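Local coordinates for protein cellulase CEL9M (Clostridium cellulolyticum, PDB 1IA6) that probably cleaves internal beta-1,4-glucosidic linkages in cellulose and related beta-glucans, as a family 9 glycoside hydrolase with bound zinc and calcium, at residues 78-83 against 320-325; 220-225 against 264-269; 72-77 against 92-97. One frame throughout, in Å; residues are numbered along the deposited sequence.

Interaction 1: residues 78-83 against 320-325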
# COMPACT_ATOMS: atom_id res chain seq x y z
N LEU A 78 -0.67 11.54 1.76
CA LEU A 78 -1.30 12.63 2.50
C LEU A 78 -0.28 13.70 2.88
O LEU A 78 -0.56 14.90 2.82
CB LEU A 78 -1.98 12.10 3.76
CG LEU A 78 -2.76 13.11 4.62
CD1 LEU A 78 -3.88 13.72 3.80
CD2 LEU A 78 -3.31 12.40 5.84
N TYR A 79 0.91 13.26 3.27
CA TYR A 79 1.98 14.16 3.66
C TYR A 79 2.48 15.04 2.51
O TYR A 79 2.68 16.24 2.68
CB TYR A 79 3.16 13.36 4.22
CG TYR A 79 4.32 14.22 4.70
CD1 TYR A 79 4.25 14.89 5.92
CD2 TYR A 79 5.47 14.35 3.93
CE1 TYR A 79 5.32 15.69 6.36
CE2 TYR A 79 6.54 15.14 4.36
CZ TYR A 79 6.45 15.80 5.57
OH TYR A 79 7.51 16.57 6.00
N GLU A 80 2.67 14.43 1.34
CA GLU A 80 3.17 15.16 0.18
C GLU A 80 2.12 15.94 -0.61
O GLU A 80 2.44 16.99 -1.18
CB GLU A 80 3.87 14.20 -0.79
CG GLU A 80 5.05 13.42 -0.21
CD GLU A 80 6.28 14.28 0.02
OE1 GLU A 80 6.34 15.42 -0.49
OE2 GLU A 80 7.21 13.80 0.70
N PHE A 81 0.90 15.44 -0.66
CA PHE A 81 -0.16 16.09 -1.43
C PHE A 81 -1.40 16.43 -0.60
O PHE A 81 -2.52 16.29 -1.08
CB PHE A 81 -0.57 15.20 -2.61
CG PHE A 81 0.57 14.80 -3.50
CD1 PHE A 81 1.28 15.76 -4.22
CD2 PHE A 81 0.95 13.47 -3.62
CE1 PHE A 81 2.35 15.40 -5.05
CE2 PHE A 81 2.01 13.09 -4.44
CZ PHE A 81 2.71 14.06 -5.16
N LYS A 82 -1.19 16.90 0.62
CA LYS A 82 -2.28 17.24 1.51
C LYS A 82 -3.34 18.15 0.88
O LYS A 82 -4.53 17.96 1.10
CB LYS A 82 -1.74 17.90 2.78
CG LYS A 82 -2.82 18.34 3.75
CD LYS A 82 -2.21 18.99 4.98
CE LYS A 82 -3.28 19.66 5.83
NZ LYS A 82 -4.35 18.69 6.20
N GLU A 83 -2.89 19.13 0.10
CA GLU A 83 -3.81 20.07 -0.55
C GLU A 83 -4.84 19.36 -1.42
O GLU A 83 -6.00 19.77 -1.48
CB GLU A 83 -3.03 21.06 -1.42
CG GLU A 83 -2.14 22.03 -0.65
CD GLU A 83 -1.09 21.33 0.19
OE1 GLU A 83 -0.35 20.48 -0.36
OE2 GLU A 83 -1.01 21.63 1.40
N TYR A 320 8.68 13.50 -6.86
CA TYR A 320 9.94 14.08 -7.30
C TYR A 320 9.69 15.41 -8.02
O TYR A 320 10.45 16.37 -7.84
CB TYR A 320 10.64 13.11 -8.26
CG TYR A 320 11.92 13.64 -8.86
CD1 TYR A 320 13.10 13.68 -8.11
CD2 TYR A 320 11.96 14.10 -10.17
CE1 TYR A 320 14.28 14.16 -8.66
CE2 TYR A 320 13.14 14.59 -10.73
CZ TYR A 320 14.30 14.61 -9.97
OH TYR A 320 15.47 15.08 -10.52
N CYS A 321 8.63 15.47 -8.82
CA CYS A 321 8.31 16.68 -9.57
C CYS A 321 7.94 17.90 -8.73
O CYS A 321 7.90 19.02 -9.24
CB CYS A 321 7.20 16.40 -10.58
SG CYS A 321 7.77 15.48 -12.02
N LYS A 322 7.65 17.70 -7.45
CA LYS A 322 7.31 18.82 -6.58
C LYS A 322 8.48 19.80 -6.52
O LYS A 322 8.29 21.01 -6.62
CB LYS A 322 7.00 18.33 -5.16
CG LYS A 322 5.68 17.58 -5.03
CD LYS A 322 5.45 17.10 -3.61
CE LYS A 322 5.40 18.26 -2.62
NZ LYS A 322 5.20 17.78 -1.22
N GLN A 323 9.69 19.27 -6.38
CA GLN A 323 10.88 20.11 -6.31
C GLN A 323 11.64 20.20 -7.62
O GLN A 323 12.30 21.21 -7.89
CB GLN A 323 11.82 19.59 -5.22
CG GLN A 323 11.21 19.59 -3.83
CD GLN A 323 12.23 19.30 -2.75
OE1 GLN A 323 12.98 18.32 -2.83
NE2 GLN A 323 12.26 20.14 -1.72
N ASN A 324 11.56 19.16 -8.44
CA ASN A 324 12.26 19.14 -9.72
C ASN A 324 11.28 18.83 -10.84
O ASN A 324 11.23 17.71 -11.35
CB ASN A 324 13.35 18.07 -9.68
CG ASN A 324 14.36 18.30 -8.57
OD1 ASN A 324 14.96 17.36 -8.05
ND2 ASN A 324 14.56 19.56 -8.20
N PRO A 325 10.48 19.83 -11.25
CA PRO A 325 9.51 19.62 -12.32
C PRO A 325 10.21 19.20 -13.61
O PRO A 325 11.07 19.91 -14.13
CB PRO A 325 8.83 20.97 -12.45
CG PRO A 325 8.93 21.54 -11.07
CD PRO A 325 10.34 21.18 -10.68

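Interaction 2: residues 220-225 against 264-269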
# COMPACT_ATOMS: atom_id res chain seq x y z
N LEU A 220 12.09 9.21 10.53
CA LEU A 220 12.37 9.53 11.92
C LEU A 220 13.20 10.81 11.97
O LEU A 220 13.10 11.59 12.92
CB LEU A 220 13.09 8.37 12.61
CG LEU A 220 12.11 7.27 13.04
CD1 LEU A 220 12.85 5.99 13.39
CD2 LEU A 220 11.30 7.77 14.23
N TYR A 221 14.01 11.04 10.94
CA TYR A 221 14.81 12.27 10.90
C TYR A 221 13.87 13.46 10.69
O TYR A 221 13.97 14.47 11.39
CB TYR A 221 15.82 12.24 9.75
CG TYR A 221 16.52 13.58 9.57
CD1 TYR A 221 17.41 14.05 10.53
CD2 TYR A 221 16.24 14.39 8.47
CE1 TYR A 221 18.02 15.30 10.40
CE2 TYR A 221 16.84 15.64 8.33
CZ TYR A 221 17.73 16.09 9.30
OH TYR A 221 18.32 17.33 9.16
N THR A 222 12.96 13.34 9.73
CA THR A 222 12.02 14.42 9.45
C THR A 222 11.20 14.79 10.69
O THR A 222 10.90 15.96 10.92
CB THR A 222 11.06 14.03 8.31
OG1 THR A 222 11.81 13.78 7.12
CG2 THR A 222 10.05 15.15 8.05
N ALA A 223 10.86 13.79 11.50
CA ALA A 223 10.06 14.04 12.69
C ALA A 223 10.84 14.51 13.91
O ALA A 223 10.30 15.24 14.74
CB ALA A 223 9.27 12.78 13.05
N THR A 224 12.11 14.12 14.01
CA THR A 224 12.91 14.47 15.19
C THR A 224 14.08 15.44 14.97
O THR A 224 14.60 16.00 15.93
CB THR A 224 13.50 13.21 15.84
OG1 THR A 224 14.48 12.64 14.96
CG2 THR A 224 12.40 12.17 16.08
N ASN A 225 14.49 15.63 13.72
CA ASN A 225 15.62 16.49 13.40
C ASN A 225 16.91 15.94 14.02
O ASN A 225 17.88 16.67 14.21
CB ASN A 225 15.38 17.92 13.90
CG ASN A 225 14.30 18.64 13.11
OD1 ASN A 225 14.39 18.77 11.89
ND2 ASN A 225 13.26 19.11 13.81
N ALA A 264 15.97 6.29 -1.73
CA ALA A 264 16.97 7.11 -2.41
C ALA A 264 16.41 8.50 -2.68
O ALA A 264 17.14 9.49 -2.58
CB ALA A 264 17.38 6.45 -3.72
N LEU A 265 15.13 8.59 -3.02
CA LEU A 265 14.52 9.88 -3.28
C LEU A 265 14.61 10.78 -2.04
O LEU A 265 15.00 11.94 -2.13
CB LEU A 265 13.05 9.71 -3.68
CG LEU A 265 12.21 10.98 -3.88
CD1 LEU A 265 12.78 11.80 -5.03
CD2 LEU A 265 10.77 10.60 -4.18
N ARG A 266 14.25 10.23 -0.88
CA ARG A 266 14.30 11.01 0.36
C ARG A 266 15.73 11.37 0.77
O ARG A 266 15.97 12.46 1.29
CB ARG A 266 13.59 10.27 1.50
CG ARG A 266 12.12 9.98 1.23
CD ARG A 266 11.28 10.17 2.48
NE ARG A 266 11.09 11.59 2.79
CZ ARG A 266 11.29 12.13 3.98
NH1 ARG A 266 11.69 11.39 5.00
NH2 ARG A 266 11.08 13.43 4.16
N LEU A 267 16.67 10.46 0.55
CA LEU A 267 18.06 10.72 0.91
C LEU A 267 18.67 11.79 0.01
O LEU A 267 19.53 12.56 0.44
CB LEU A 267 18.88 9.43 0.85
CG LEU A 267 18.74 8.53 2.08
CD1 LEU A 267 19.56 7.26 1.90
CD2 LEU A 267 19.20 9.30 3.32
N ALA A 268 18.23 11.85 -1.25
CA ALA A 268 18.73 12.86 -2.17
C ALA A 268 18.27 14.22 -1.66
O ALA A 268 19.03 15.19 -1.66
CB ALA A 268 18.19 12.62 -3.58
N GLN A 269 17.02 14.28 -1.22
CA GLN A 269 16.41 15.50 -0.71
C GLN A 269 17.06 15.97 0.59
O GLN A 269 17.32 17.16 0.78
CB GLN A 269 14.92 15.27 -0.49
CG GLN A 269 14.13 16.49 -0.05
CD GLN A 269 12.65 16.20 0.07
OE1 GLN A 269 12.14 15.25 -0.53
NE2 GLN A 269 11.94 17.03 0.83

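Interaction 3: residues 72-77 against 92-97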
# COMPACT_ATOMS: atom_id res chain seq x y z
N ALA A 72 2.16 2.97 5.07
CA ALA A 72 3.22 3.95 4.86
C ALA A 72 3.03 4.75 3.58
O ALA A 72 3.25 5.96 3.57
CB ALA A 72 4.58 3.25 4.83
N ILE A 73 2.62 4.09 2.50
CA ILE A 73 2.42 4.77 1.23
C ILE A 73 1.21 5.70 1.27
O ILE A 73 1.24 6.78 0.68
CB ILE A 73 2.26 3.76 0.07
CG1 ILE A 73 3.52 2.91 -0.06
CG2 ILE A 73 1.94 4.49 -1.24
CD1 ILE A 73 4.82 3.69 -0.01
N LEU A 74 0.16 5.29 1.96
CA LEU A 74 -1.02 6.14 2.10
C LEU A 74 -0.64 7.37 2.92
O LEU A 74 -1.04 8.48 2.60
CB LEU A 74 -2.16 5.38 2.80
CG LEU A 74 -2.89 4.32 1.97
CD1 LEU A 74 -3.81 3.53 2.89
CD2 LEU A 74 -3.68 5.00 0.85
N GLY A 75 0.14 7.15 3.97
CA GLY A 75 0.57 8.26 4.81
C GLY A 75 1.46 9.22 4.03
O GLY A 75 1.39 10.43 4.21
N TRP A 76 2.30 8.67 3.15
CA TRP A 76 3.19 9.49 2.34
C TRP A 76 2.38 10.35 1.38
O TRP A 76 2.70 11.52 1.15
CB TRP A 76 4.17 8.59 1.56
CG TRP A 76 5.31 9.32 0.90
CD1 TRP A 76 5.82 10.53 1.25
CD2 TRP A 76 6.11 8.84 -0.19
NE1 TRP A 76 6.89 10.84 0.45
CE2 TRP A 76 7.09 9.83 -0.44
CE3 TRP A 76 6.09 7.68 -0.98
CZ2 TRP A 76 8.05 9.68 -1.45
CZ3 TRP A 76 7.05 7.54 -1.98
CH2 TRP A 76 8.02 8.54 -2.21
N SER A 77 1.31 9.77 0.83
CA SER A 77 0.44 10.47 -0.11
C SER A 77 -0.17 11.71 0.55
O SER A 77 -0.19 12.79 -0.04
CB SER A 77 -0.68 9.54 -0.58
OG SER A 77 -0.16 8.36 -1.17
N THR A 92 -10.72 13.91 5.74
CA THR A 92 -11.34 13.26 6.88
C THR A 92 -11.41 11.74 6.72
O THR A 92 -11.04 11.00 7.64
CB THR A 92 -12.75 13.80 7.13
OG1 THR A 92 -12.68 15.20 7.40
CG2 THR A 92 -13.40 13.08 8.31
N LYS A 93 -11.88 11.29 5.57
CA LYS A 93 -12.00 9.86 5.31
C LYS A 93 -10.61 9.22 5.27
O LYS A 93 -10.40 8.15 5.83
CB LYS A 93 -12.73 9.62 3.98
CG LYS A 93 -13.02 8.15 3.67
CD LYS A 93 -13.98 7.54 4.69
CE LYS A 93 -14.31 6.10 4.33
NZ LYS A 93 -15.27 5.47 5.29
N MET A 94 -9.67 9.90 4.62
CA MET A 94 -8.31 9.39 4.52
C MET A 94 -7.72 9.16 5.92
O MET A 94 -7.10 8.12 6.18
CB MET A 94 -7.43 10.38 3.75
CG MET A 94 -6.00 9.93 3.57
SD MET A 94 -5.86 8.50 2.46
CE MET A 94 -4.16 8.67 1.96
N LEU A 95 -7.91 10.12 6.81
CA LEU A 95 -7.39 10.00 8.17
C LEU A 95 -8.03 8.83 8.91
O LEU A 95 -7.38 8.17 9.72
CB LEU A 95 -7.61 11.30 8.95
CG LEU A 95 -6.67 12.43 8.51
CD1 LEU A 95 -7.07 13.74 9.18
CD2 LEU A 95 -5.24 12.07 8.87
N GLN A 96 -9.30 8.56 8.63
CA GLN A 96 -9.97 7.44 9.26
C GLN A 96 -9.34 6.12 8.80
O GLN A 96 -9.12 5.23 9.61
CB GLN A 96 -11.46 7.45 8.93
CG GLN A 96 -12.15 8.75 9.33
CD GLN A 96 -13.66 8.68 9.20
OE1 GLN A 96 -14.18 8.18 8.21
NE2 GLN A 96 -14.36 9.20 10.20
N GLN A 97 -9.04 6.01 7.50
CA GLN A 97 -8.44 4.79 6.97
C GLN A 97 -7.07 4.58 7.61
O GLN A 97 -6.71 3.46 7.99
CB GLN A 97 -8.27 4.86 5.45
CG GLN A 97 -9.53 5.29 4.69
CD GLN A 97 -10.72 4.39 4.96
OE1 GLN A 97 -11.11 4.20 6.11
NE2 GLN A 97 -11.31 3.85 3.90

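Interaction 1: residues 78-83 against 320-325
Glu80 and Lys322 mark the closest backbone approach, their CA atoms 8.7 Å apart, and the distance is bridged mainly by the long lysine side chain reaching from near the C-terminal end of helix 306-323 to the place where helix 64-80 gives way to helix 82-87. Most of that chain is extended; a single bend about CG-CD (chi3 61°) turns the ammonium into the grip of Glu80. There it finds two oxygens of one residue. Lys322 NZ forms a salt bridge with Glu80 OE1 at 2.7 Å, meeting the oxygen nearly in line with its C-O bond, and gives a second hydrogen bond to the backbone Glu80 O at 2.9 Å. This second acceptor is approached in the carbonyl plane on a lone pair, with a C=O...N angle of 119°. The methylenes of the lysine find an apolar neighbour: Phe81 CE1 lies 3.8 Å from Lys322 CD. One face of the same ring is topped by Glu80 CB, 4.1 Å above its centre, and the side chain also packs on Ala424 and Lys428 of helix 413-429. Glu80 OE2 is taken by Trp76 NE1, which fixes the rotation of the carboxylate. Glu80 thus uses both carboxylate oxygens and its carbonyl, and the lysine charge probably offsets the carboxylate and the negative pole at that helix end, favouring the ionised form of both partners.

Interaction 2: residues 220-225 against 264-269
Two helices of the alpha barrel near the calcium site meet here through Thr222 and Arg266. Helix 210-224 carries the calcium ligands Asp211 and Asp212 close to its start, and helix 260-271 follows soon after the ligand Asp257; the side chains of Arg266 and Asp211 are about 11 Å apart, so the contact lies beyond the metal's first shell. The helices run in broadly the same direction, with the CA atoms of Thr222 and Arg266 10.0 Å apart, and most of the gap is crossed by the arginine. Its chain folds at both chi2 and chi3 and swings the guanidinium round to present an edge to the threonine. Arg266 NH2 donates to Thr222 OG1 at 3.1 Å with an N-H...O angle of 153°, and the hydroxyl oxygen lies practically in the guanidinium plane. Arg266 NH1 is also near Thr222 OG1, at 3.2 Å. A chi1 of -61° sets this hydroxyl beside its own backbone N, where it also bonds to the carbonyl of Thr218 one turn back. Around the guanidinium, Trp219 adds a cation-pi contact and Thr218 OG1 a weak hydrogen bond to NH1. The Thr222 hydroxyl thus relays between helices, giving its proton to its own helix and accepting from the next. Across this contact the buried positive charge meets a neutral hydroxyl oxygen and no carboxylate, with Trp219 beside it.

Interaction 3: residues 72-77 against 92-97
This is buried apolar packing between two successive long helices of the barrel, 64-80 and 91-107, which run in roughly opposite directions and are joined through the short helix 82-87. Leu74 and Met94 meet at the closest backbone approach, their CA atoms 8.3 Å apart. Nearly everything depends on one methyl group. The side chain of Met94 starts with CG anti to the backbone N (chi1 -179°), bends at chi2 and then runs out along CG-SD, carrying CE onto the flank of the other helix. CE settles beside Leu74, 3.9 Å from both CB and CD2, and is closer still to the backbone Leu74 O, at 3.2 Å, where the methyl, probably slightly polarised by the sulfur, rests against a helix carbonyl. Ser77 CB, one turn further on, touches the same methyl at 4.4 Å. Val420 of helix 413-429 packs on both Leu74 and Met94, and Phe85 of helix 82-87 on both Ser77 and Met94, so the methionine is wedged among three helices. No hydrogen bond crosses between the two segments. Such apolar packing between antiparallel consecutive helices fits the (alpha/alpha)6 barrel of family 9 glycoside hydrolases.

In the fold
Helix 64-80 is common to interactions 1 and 3. Its middle faces helix 91-107 mainly through the methyl of Met94, in a fully buried contact; the centre of interaction 3 is about 10 Å from the chain centre. Its far end meets helix 306-323 through charge. The centres of interactions 1 and 2 are about 18 and 20 Å out, and both contacts are only partly buried. Interaction 2 is polar too, but relies on a hydroxyl in place of a carboxylate. Direct packing connects them: Tyr79 OH lies 3.6 Å from Thr222 CG2, Leu78 CD2 lies 3.6 Å from Leu95 CD2, and Leu265 reaches both Tyr320 and Trp76. Trp219 ties the three regions together, meeting Trp76, Tyr79 and Arg266.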